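Local coordinates for lipoprotein YgdI/YgdR-like SH3-like domain-containing protein (Shewanella oneidensis, PDB 2RB6) that is of unknown function but is probably a lipid-modified protein that holds a small SH3-like domain at the bacterial cell membrane, at residues A[5-10]-A[28-33]. Numbering follows the deposited sequence.
Sequences YIMSTK and GMYLYY
Met7, present as selenomethionine, reaches from strand 4-9 to two tyrosines of strand 29-33, and its last two atoms divide the work. The Met-aromatic part belongs to the selenium: SE stands 4.5 Å from the centroid of the Tyr32 ring, 32° off the ring normal, and comes closest at CD2, 4.0 Å from SE. The apolar part falls to the terminal methyl, since Met7 CE packs 3.7 Å from CG of Tyr30 and equally close to its CB, at the root of the ring. The Met7 chain is extended through chi2 and then bends at chi3 (76°), which turns CE from the line of the chain toward Tyr30 while SE remains beside Tyr32. No hydrogen bond links the two segments; they belong to separate three-stranded antiparallel sheets of a small SH3-like beta fold, and this contact spans the interior between them near the centre of the chain. A long, flexible, unbranched methionine suits such a bridge, its polarisable chalcogen (sulfur in the natural residue) suiting an aromatic neighbour. Alternation along the strand points CB of Tyr30 and Tyr32 toward segment 5-10 and that of Leu31 away; the broad tyrosine rings offer apolar surface, their phenol oxygens taking no part here. Ile42 of strand 39-43 touches both Met7 and Tyr30, while Ile15 of strand 14-17 and Val40 of strand 39-43 pack on Tyr32, so strands of both sheets contribute to the core.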
loop_
_atom_site.group_PDB
_atom_site.type_symbol
_atom_site.label_atom_id
_atom_site.label_comp_id
_atom_site.label_asym_id
_atom_site.label_seq_id
_atom_site.Cartn_x
_atom_site.Cartn_y
_atom_site.Cartn_z
ATOM N N TYR A 5 4.041 4.722 -3.249
ATOM C CA TYR A 5 3.457 3.399 -3.319
ATOM C C TYR A 5 2.006 3.388 -3.728
ATOM O O TYR A 5 1.240 4.285 -3.400
ATOM C CB TYR A 5 3.632 2.656 -1.996
ATOM C CG TYR A 5 5.043 2.203 -1.764
ATOM C CD1 TYR A 5 5.977 3.044 -1.148
ATOM C CD2 TYR A 5 5.454 0.936 -2.163
ATOM C CE1 TYR A 5 7.285 2.626 -0.937
ATOM C CE2 TYR A 5 6.761 0.508 -1.955
ATOM C CZ TYR A 5 7.667 1.352 -1.340
ATOM O OH TYR A 5 8.945 0.903 -1.101
ATOM N N ILE A 6 1.653 2.342 -4.461
ATOM C CA ILE A 6 0.311 2.150 -4.957
ATOM C C ILE A 6 -0.011 0.664 -4.887
ATOM O O ILE A 6 0.803 -0.179 -5.280
ATOM C CB ILE A 6 0.194 2.624 -6.421
ATOM C CG1 ILE A 6 0.286 4.146 -6.490
ATOM C CG2 ILE A 6 -1.096 2.127 -7.027
ATOM C CD1 ILE A 6 0.261 4.688 -7.906
HETATM N N MSE A 7 -1.197 0.360 -4.368
HETATM C CA MSE A 7 -1.664 -1.009 -4.247
HETATM C C MSE A 7 -2.899 -1.176 -5.121
HETATM O O MSE A 7 -3.803 -0.327 -5.125
HETATM C CB MSE A 7 -2.041 -1.316 -2.805
HETATM C CG MSE A 7 -0.984 -0.929 -1.798
HETATM SE SE MSE A 7 -1.558 -1.272 0.029
HETATM C CE MSE A 7 -1.321 -3.203 -0.018
ATOM N N SER A 8 -2.932 -2.276 -5.861
ATOM C CA SER A 8 -4.061 -2.575 -6.726
ATOM C C SER A 8 -4.887 -3.685 -6.101
ATOM O O SER A 8 -4.357 -4.723 -5.705
ATOM C CB SER A 8 -3.574 -2.981 -8.120
ATOM O OG SER A 8 -3.150 -1.841 -8.854
ATOM N N THR A 9 -6.190 -3.440 -6.006
ATOM C CA THR A 9 -7.136 -4.385 -5.417
ATOM C C THR A 9 -7.788 -5.255 -6.479
ATOM O O THR A 9 -8.092 -4.794 -7.579
ATOM C CB THR A 9 -8.246 -3.640 -4.650
ATOM O OG1 THR A 9 -7.658 -2.868 -3.596
ATOM C CG2 THR A 9 -9.250 -4.620 -4.059
ATOM N N LYS A 10 -8.007 -6.515 -6.132
ATOM C CA LYS A 10 -8.622 -7.475 -7.040
ATOM C C LYS A 10 -9.926 -6.964 -7.655
ATOM O O LYS A 10 -10.240 -7.277 -8.808
ATOM C CB LYS A 10 -8.897 -8.782 -6.300
ATOM C CG LYS A 10 -8.975 -9.990 -7.209
ATOM C CD LYS A 10 -9.122 -11.278 -6.411
ATOM C CE LYS A 10 -8.899 -12.492 -7.302
ATOM N NZ LYS A 10 -9.790 -12.496 -8.498
ATOM N N GLY A 28 -2.745 -11.568 7.974
ATOM C CA GLY A 28 -2.831 -11.491 6.526
ATOM C C GLY A 28 -3.354 -10.113 6.122
ATOM O O GLY A 28 -4.091 -9.962 5.140
HETATM N N MSE A 29 -2.963 -9.106 6.901
HETATM C CA MSE A 29 -3.366 -7.720 6.683
HETATM C C MSE A 29 -2.190 -6.832 6.285
HETATM O O MSE A 29 -1.115 -6.920 6.874
HETATM C CB MSE A 29 -3.979 -7.153 7.968
HETATM C CG MSE A 29 -5.287 -7.776 8.390
HETATM SE SE MSE A 29 -6.765 -7.060 7.387
HETATM C CE MSE A 29 -8.177 -8.162 8.117
ATOM N N TYR A 30 -2.396 -5.974 5.289
ATOM C CA TYR A 30 -1.351 -5.039 4.869
ATOM C C TYR A 30 -1.630 -3.694 5.533
ATOM O O TYR A 30 -2.708 -3.122 5.367
ATOM C CB TYR A 30 -1.347 -4.848 3.346
ATOM C CG TYR A 30 -0.325 -5.681 2.594
ATOM C CD1 TYR A 30 1.041 -5.397 2.682
ATOM C CD2 TYR A 30 -0.724 -6.757 1.800
ATOM C CE1 TYR A 30 1.981 -6.163 1.996
ATOM C CE2 TYR A 30 0.206 -7.531 1.113
ATOM C CZ TYR A 30 1.555 -7.230 1.216
ATOM O OH TYR A 30 2.470 -8.001 0.537
ATOM N N LEU A 31 -0.664 -3.203 6.300
ATOM C CA LEU A 31 -0.802 -1.912 6.963
ATOM C C LEU A 31 -0.102 -0.871 6.100
ATOM O O LEU A 31 0.978 -1.122 5.547
ATOM C CB LEU A 31 -0.167 -1.935 8.358
ATOM C CG LEU A 31 -0.958 -2.431 9.581
ATOM C CD1 LEU A 31 -1.923 -1.349 10.060
ATOM C CD2 LEU A 31 -1.705 -3.717 9.243
ATOM N N TYR A 32 -0.722 0.297 5.994
ATOM C CA TYR A 32 -0.175 1.367 5.193
ATOM C C TYR A 32 -0.736 2.691 5.716
ATOM O O TYR A 32 -1.667 2.689 6.516
ATOM C CB TYR A 32 -0.550 1.126 3.725
ATOM C CG TYR A 32 -1.983 1.453 3.344
ATOM C CD1 TYR A 32 -2.330 2.734 2.938
ATOM C CD2 TYR A 32 -2.981 0.468 3.340
ATOM C CE1 TYR A 32 -3.625 3.041 2.526
ATOM C CE2 TYR A 32 -4.293 0.757 2.926
ATOM C CZ TYR A 32 -4.599 2.054 2.519
ATOM O OH TYR A 32 -5.860 2.381 2.079
ATOM N N TYR A 33 -0.157 3.812 5.289
ATOM C CA TYR A 33 -0.629 5.126 5.732
ATOM C C TYR A 33 -1.361 5.873 4.635
ATOM O O TYR A 33 -0.903 5.931 3.499
ATOM C CB TYR A 33 0.535 5.986 6.243
ATOM C CG TYR A 33 1.131 5.475 7.520
ATOM C CD1 TYR A 33 1.973 4.360 7.518
ATOM C CD2 TYR A 33 0.818 6.067 8.741
ATOM C CE1 TYR A 33 2.487 3.843 8.701
ATOM C CE2 TYR A 33 1.325 5.559 9.930
ATOM C CZ TYR A 33 2.160 4.442 9.903
ATOM O OH TYR A 33 2.656 3.916 11.079
#